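Local structure of metal-dependent hydrolase (Lactobacillus plantarum, 2F6K) at residues 183-195 and 225-237. The protein is a manganese-containing member of the amidohydrolase superfamily that probably acts as a decarboxylase on aminocarboxymuconate semialdehyde or a related substrate. Residues are numbered along the deposited sequence; the frame is centred on the assembly and turned at random.
Sequences TFINMLKYHFFEK and YQVDVYDVMHHVY
The phenol OH of Tyr-225 lies 2.7 Å from a water oxygen at its ring edge, and that water also takes a weak bond from Lys-189 NZ, whose stronger partner is Ile-167 O of a second subunit. Lysine suits this margin: its aliphatic stem lies against the tyrosine while the amine reaches the subunit boundary. Lys-189 CA sits squarely over the tyrosine ring, a CH-pi contact 3.5 Å from the centroid, and CB continues toward CZ. With an alanine here instead of Tyr-225, Lys-189 CA and Leu-188 CB would probably lose their aromatic cover, and the water its phenol partner. Beside the tyrosine, His-191, the C-prime residue of a Schellman motif, brings NE2 within 3.0 Å of Tyr-225 O.

Apolar branches fill the rest. Leu-188 has the forked end to meet two neighbours, CD2 touching Val-227 CG1 at 4.0 Å and CD1 facing Val-229. Beta-branched Val-232 offers two methyls: its trans chi1 (-178°) sends CG1 onto the flat face of Phe-193, 3.4 Å from CD2, and leaves CG2 for Leu-188 CD2. Phe-184 is long enough to reach Met-233, a selenomethionine whose SE makes an oblique Met-aromatic contact 3.8 Å from CZ.

Within the TIM-barrel fold, the 183-189 end of helix 171-189 crosses helix 229-235 at 115°, side chains bridging axes 11.9 Å apart; Phe-184, Phe-193 and Val-236 also touch strand 200-203, and helix 210-225 borders Phe-184, Val-229 and Met-233.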
loop_
_atom_site.group_PDB
_atom_site.type_symbol
_atom_site.label_atom_id
_atom_site.label_comp_id
_atom_site.label_asym_id
_atom_site.label_seq_id
_atom_site.Cartn_x
_atom_site.Cartn_y
_atom_site.Cartn_z
ATOM N N THR A 183 -13.581 2.831 9.926
ATOM C CA THR A 183 -13.420 2.755 11.368
ATOM C C THR A 183 -14.689 2.314 12.099
ATOM O O THR A 183 -14.615 1.510 13.027
ATOM C CB THR A 183 -12.941 4.096 11.948
ATOM O OG1 THR A 183 -11.690 4.453 11.347
ATOM C CG2 THR A 183 -12.748 3.987 13.462
ATOM N N PHE A 184 -15.843 2.835 11.691
ATOM C CA PHE A 184 -17.109 2.461 12.319
ATOM C C PHE A 184 -17.345 0.954 12.194
ATOM O O PHE A 184 -17.732 0.286 13.150
ATOM C CB PHE A 184 -18.275 3.191 11.654
ATOM C CG PHE A 184 -19.623 2.804 12.197
ATOM C CD1 PHE A 184 -20.039 3.253 13.445
ATOM C CD2 PHE A 184 -20.487 2.020 11.451
ATOM C CE1 PHE A 184 -21.298 2.933 13.939
ATOM C CE2 PHE A 184 -21.759 1.690 11.938
ATOM C CZ PHE A 184 -22.160 2.151 13.182
ATOM N N ILE A 185 -17.122 0.425 11.002
ATOM C CA ILE A 185 -17.328 -0.983 10.772
ATOM C C ILE A 185 -16.310 -1.792 11.575
ATOM O O ILE A 185 -16.621 -2.866 12.089
ATOM C CB ILE A 185 -17.212 -1.288 9.265
ATOM C CG1 ILE A 185 -18.252 -0.451 8.511
ATOM C CG2 ILE A 185 -17.406 -2.775 9.008
ATOM C CD1 ILE A 185 -18.293 -0.672 7.011
ATOM N N ASN A 186 -15.098 -1.262 11.696
ATOM C CA ASN A 186 -14.058 -1.950 12.439
ATOM C C ASN A 186 -14.559 -2.108 13.871
ATOM O O ASN A 186 -14.376 -3.149 14.508
ATOM C CB ASN A 186 -12.775 -1.119 12.417
ATOM C CG ASN A 186 -11.567 -1.902 12.890
ATOM O OD1 ASN A 186 -10.934 -1.548 13.881
ATOM N ND2 ASN A 186 -11.240 -2.970 12.178
HETATM N N MSE A 187 -15.208 -1.062 14.366
HETATM C CA MSE A 187 -15.741 -1.065 15.712
HETATM C C MSE A 187 -16.882 -2.080 15.831
HETATM O O MSE A 187 -17.098 -2.673 16.886
HETATM C CB MSE A 187 -16.193 0.348 16.064
HETATM C CG MSE A 187 -15.030 1.325 16.113
HETATM SE SE MSE A 187 -15.561 3.160 16.358
HETATM C CE MSE A 187 -15.733 3.239 18.288
ATOM N N LEU A 188 -17.609 -2.291 14.743
ATOM C CA LEU A 188 -18.681 -3.272 14.765
ATOM C C LEU A 188 -18.027 -4.641 14.919
ATOM O O LEU A 188 -18.379 -5.420 15.796
ATOM C CB LEU A 188 -19.477 -3.236 13.461
ATOM C CG LEU A 188 -20.322 -1.990 13.205
ATOM C CD1 LEU A 188 -21.059 -2.139 11.868
ATOM C CD2 LEU A 188 -21.304 -1.796 14.357
ATOM N N LYS A 189 -17.061 -4.905 14.051
ATOM C CA LYS A 189 -16.333 -6.163 14.041
ATOM C C LYS A 189 -15.807 -6.563 15.425
ATOM O O LYS A 189 -15.883 -7.730 15.811
ATOM C CB LYS A 189 -15.172 -6.065 13.051
ATOM C CG LYS A 189 -14.268 -7.301 13.000
ATOM C CD LYS A 189 -13.074 -7.060 12.077
ATOM C CE LYS A 189 -12.032 -8.171 12.177
ATOM N NZ LYS A 189 -12.596 -9.482 11.763
ATOM N N TYR A 190 -15.280 -5.600 16.173
ATOM C CA TYR A 190 -14.737 -5.893 17.494
ATOM C C TYR A 190 -15.716 -5.745 18.661
ATOM O O TYR A 190 -15.305 -5.721 19.817
ATOM C CB TYR A 190 -13.490 -5.042 17.728
ATOM C CG TYR A 190 -12.319 -5.497 16.884
ATOM C CD1 TYR A 190 -11.802 -6.787 17.025
ATOM C CD2 TYR A 190 -11.745 -4.655 15.923
ATOM C CE1 TYR A 190 -10.744 -7.233 16.233
ATOM C CE2 TYR A 190 -10.684 -5.092 15.118
ATOM C CZ TYR A 190 -10.189 -6.385 15.281
ATOM O OH TYR A 190 -9.161 -6.843 14.487
ATOM N N HIS A 191 -17.006 -5.649 18.345
ATOM C CA HIS A 191 -18.056 -5.536 19.347
ATOM C C HIS A 191 -17.816 -4.397 20.329
ATOM O O HIS A 191 -18.112 -4.510 21.519
ATOM C CB HIS A 191 -18.180 -6.856 20.108
ATOM C CG HIS A 191 -18.208 -8.061 19.218
ATOM N ND1 HIS A 191 -17.070 -8.753 18.863
ATOM C CD2 HIS A 191 -19.232 -8.664 18.570
ATOM C CE1 HIS A 191 -17.392 -9.732 18.035
ATOM N NE2 HIS A 191 -18.698 -9.699 17.840
ATOM N N PHE A 192 -17.294 -3.289 19.817
ATOM C CA PHE A 192 -16.992 -2.139 20.648
ATOM C C PHE A 192 -18.183 -1.622 21.460
ATOM O O PHE A 192 -18.090 -1.453 22.680
ATOM C CB PHE A 192 -16.413 -1.018 19.776
ATOM C CG PHE A 192 -15.927 0.169 20.557
ATOM C CD1 PHE A 192 -16.821 1.101 21.064
ATOM C CD2 PHE A 192 -14.570 0.342 20.803
ATOM C CE1 PHE A 192 -16.371 2.196 21.812
ATOM C CE2 PHE A 192 -14.107 1.432 21.550
ATOM C CZ PHE A 192 -15.012 2.359 22.053
ATOM N N PHE A 193 -19.304 -1.378 20.789
ATOM C CA PHE A 193 -20.492 -0.844 21.455
ATOM C C PHE A 193 -21.140 -1.827 22.433
ATOM O O PHE A 193 -21.802 -1.431 23.395
ATOM C CB PHE A 193 -21.482 -0.398 20.384
ATOM C CG PHE A 193 -20.858 0.479 19.331
ATOM C CD1 PHE A 193 -20.533 1.806 19.612
ATOM C CD2 PHE A 193 -20.536 -0.040 18.079
ATOM C CE1 PHE A 193 -19.894 2.604 18.664
ATOM C CE2 PHE A 193 -19.896 0.754 17.122
ATOM C CZ PHE A 193 -19.573 2.081 17.419
ATOM N N GLU A 194 -20.927 -3.111 22.179
ATOM C CA GLU A 194 -21.453 -4.184 23.006
ATOM C C GLU A 194 -20.593 -4.292 24.268
ATOM O O GLU A 194 -21.112 -4.426 25.373
ATOM C CB GLU A 194 -21.393 -5.474 22.194
ATOM C CG GLU A 194 -22.022 -6.704 22.798
ATOM C CD GLU A 194 -22.010 -7.869 21.803
ATOM O OE1 GLU A 194 -22.645 -7.750 20.732
ATOM O OE2 GLU A 194 -21.361 -8.900 22.075
ATOM N N LYS A 195 -19.276 -4.200 24.101
ATOM C CA LYS A 195 -18.348 -4.305 25.224
ATOM C C LYS A 195 -18.174 -3.012 26.030
ATOM O O LYS A 195 -17.880 -3.055 27.230
ATOM C CB LYS A 195 -16.975 -4.789 24.734
ATOM C CG LYS A 195 -16.970 -6.194 24.139
ATOM C CD LYS A 195 -15.563 -6.789 24.132
ATOM C CE LYS A 195 -14.604 -5.968 23.292
ATOM N NZ LYS A 195 -13.195 -6.440 23.410
ATOM N N TYR A 225 -20.933 -10.648 12.794
ATOM C CA TYR A 225 -20.521 -9.878 13.964
ATOM C C TYR A 225 -21.518 -9.997 15.109
ATOM O O TYR A 225 -21.252 -9.545 16.220
ATOM C CB TYR A 225 -20.357 -8.398 13.610
ATOM C CG TYR A 225 -19.306 -8.106 12.568
ATOM C CD1 TYR A 225 -18.254 -8.996 12.330
ATOM C CD2 TYR A 225 -19.332 -6.909 11.855
ATOM C CE1 TYR A 225 -17.259 -8.694 11.414
ATOM C CE2 TYR A 225 -18.342 -6.596 10.940
ATOM C CZ TYR A 225 -17.310 -7.491 10.726
ATOM O OH TYR A 225 -16.322 -7.170 9.830
ATOM N N GLN A 226 -22.664 -10.605 14.835
ATOM C CA GLN A 226 -23.701 -10.755 15.847
ATOM C C GLN A 226 -24.109 -9.377 16.365
ATOM O O GLN A 226 -24.406 -9.203 17.551
ATOM C CB GLN A 226 -23.194 -11.624 16.996
ATOM C CG GLN A 226 -22.879 -13.064 16.590
ATOM C CD GLN A 226 -24.088 -13.831 16.023
ATOM O OE1 GLN A 226 -25.194 -13.299 15.905
ATOM N NE2 GLN A 226 -23.867 -15.091 15.669
ATOM N N VAL A 227 -24.115 -8.402 15.459
ATOM C CA VAL A 227 -24.474 -7.026 15.793
ATOM C C VAL A 227 -25.590 -6.483 14.886
ATOM O O VAL A 227 -25.637 -6.776 13.689
ATOM C CB VAL A 227 -23.232 -6.098 15.684
ATOM C CG1 VAL A 227 -23.600 -4.661 15.996
ATOM C CG2 VAL A 227 -22.165 -6.558 16.653
ATOM N N ASP A 228 -26.501 -5.708 15.467
ATOM C CA ASP A 228 -27.590 -5.115 14.696
ATOM C C ASP A 228 -27.151 -3.676 14.428
ATOM O O ASP A 228 -27.224 -2.824 15.311
ATOM C CB ASP A 228 -28.890 -5.136 15.506
ATOM C CG ASP A 228 -30.087 -4.659 14.702
ATOM O OD1 ASP A 228 -29.978 -3.604 14.031
ATOM O OD2 ASP A 228 -31.140 -5.336 14.750
ATOM N N VAL A 229 -26.685 -3.411 13.215
ATOM C CA VAL A 229 -26.190 -2.086 12.869
ATOM C C VAL A 229 -27.201 -0.973 13.149
ATOM O O VAL A 229 -26.826 0.132 13.562
ATOM C CB VAL A 229 -25.706 -2.058 11.379
ATOM C CG1 VAL A 229 -26.881 -2.225 10.422
ATOM C CG2 VAL A 229 -24.934 -0.777 11.108
ATOM N N TYR A 230 -28.482 -1.270 12.951
ATOM C CA TYR A 230 -29.537 -0.289 13.191
ATOM C C TYR A 230 -29.664 0.079 14.662
ATOM O O TYR A 230 -30.010 1.216 14.977
ATOM C CB TYR A 230 -30.868 -0.807 12.662
ATOM C CG TYR A 230 -30.785 -1.140 11.199
ATOM C CD1 TYR A 230 -30.548 -0.141 10.247
ATOM C CD2 TYR A 230 -30.916 -2.460 10.758
ATOM C CE1 TYR A 230 -30.446 -0.450 8.889
ATOM C CE2 TYR A 230 -30.816 -2.779 9.411
ATOM C CZ TYR A 230 -30.582 -1.771 8.478
ATOM O OH TYR A 230 -30.494 -2.094 7.137
ATOM N N ASP A 231 -29.403 -0.866 15.565
ATOM C CA ASP A 231 -29.465 -0.547 16.992
ATOM C C ASP A 231 -28.273 0.339 17.335
ATOM O O ASP A 231 -28.394 1.291 18.110
ATOM C CB ASP A 231 -29.420 -1.808 17.860
ATOM C CG ASP A 231 -30.702 -2.601 17.800
ATOM O OD1 ASP A 231 -31.788 -1.971 17.734
ATOM O OD2 ASP A 231 -30.625 -3.851 17.832
ATOM N N VAL A 232 -27.121 0.024 16.749
ATOM C CA VAL A 232 -25.914 0.802 16.998
ATOM C C VAL A 232 -26.085 2.250 16.518
ATOM O O VAL A 232 -25.627 3.194 17.173
ATOM C CB VAL A 232 -24.688 0.164 16.301
ATOM C CG1 VAL A 232 -23.437 0.964 16.615
ATOM C CG2 VAL A 232 -24.519 -1.274 16.767
HETATM N N MSE A 233 -26.752 2.425 15.381
HETATM C CA MSE A 233 -26.976 3.763 14.849
HETATM C C MSE A 233 -27.845 4.590 15.794
HETATM O O MSE A 233 -27.807 5.819 15.773
HETATM C CB MSE A 233 -27.614 3.682 13.458
HETATM C CG MSE A 233 -26.662 3.145 12.366
HETATM SE SE MSE A 233 -25.081 4.272 12.073
HETATM C CE MSE A 233 -25.943 5.688 11.079
ATOM N N HIS A 234 -28.623 3.913 16.629
ATOM C CA HIS A 234 -29.477 4.606 17.591
ATOM C C HIS A 234 -28.673 4.927 18.839
ATOM O O HIS A 234 -28.946 5.899 19.539
ATOM C CB HIS A 234 -30.667 3.725 17.988
ATOM C CG HIS A 234 -31.766 3.697 16.973
ATOM N ND1 HIS A 234 -32.561 2.589 16.768
ATOM C CD2 HIS A 234 -32.217 4.648 16.122
ATOM C CE1 HIS A 234 -33.453 2.858 15.831
ATOM N NE2 HIS A 234 -33.267 4.100 15.424
ATOM N N HIS A 235 -27.668 4.098 19.095
ATOM C CA HIS A 235 -26.826 4.216 20.275
ATOM C C HIS A 235 -25.744 5.287 20.252
ATOM O O HIS A 235 -25.466 5.902 21.280
ATOM C CB HIS A 235 -26.194 2.854 20.561
ATOM C CG HIS A 235 -25.354 2.819 21.800
ATOM N ND1 HIS A 235 -23.994 2.590 21.767
ATOM C CD2 HIS A 235 -25.686 2.931 23.107
ATOM C CE1 HIS A 235 -23.526 2.556 23.002
ATOM N NE2 HIS A 235 -24.532 2.758 23.834
ATOM N N VAL A 236 -25.124 5.512 19.100
ATOM C CA VAL A 236 -24.071 6.511 19.016
ATOM C C VAL A 236 -24.595 7.912 18.733
ATOM O O VAL A 236 -25.800 8.128 18.617
ATOM C CB VAL A 236 -23.047 6.153 17.927
ATOM C CG1 VAL A 236 -22.592 4.704 18.098
ATOM C CG2 VAL A 236 -23.644 6.381 16.562
ATOM N N TYR A 237 -23.672 8.864 18.642
ATOM C CA TYR A 237 -24.011 10.248 18.355
ATOM C C TYR A 237 -23.393 10.671 17.026
ATOM O O TYR A 237 -22.520 9.986 16.485
ATOM C CB TYR A 237 -23.499 11.165 19.463
ATOM C CG TYR A 237 -24.262 11.046 20.752
ATOM C CD1 TYR A 237 -24.179 9.889 21.535
ATOM C CD2 TYR A 237 -25.074 12.088 21.196
ATOM C CE1 TYR A 237 -24.886 9.776 22.729
ATOM C CE2 TYR A 237 -25.786 11.986 22.387
ATOM C CZ TYR A 237 -25.686 10.831 23.149
ATOM O OH TYR A 237 -26.382 10.745 24.333
HETATM O O HOH W 1 -14.633 -9.147 9.001
#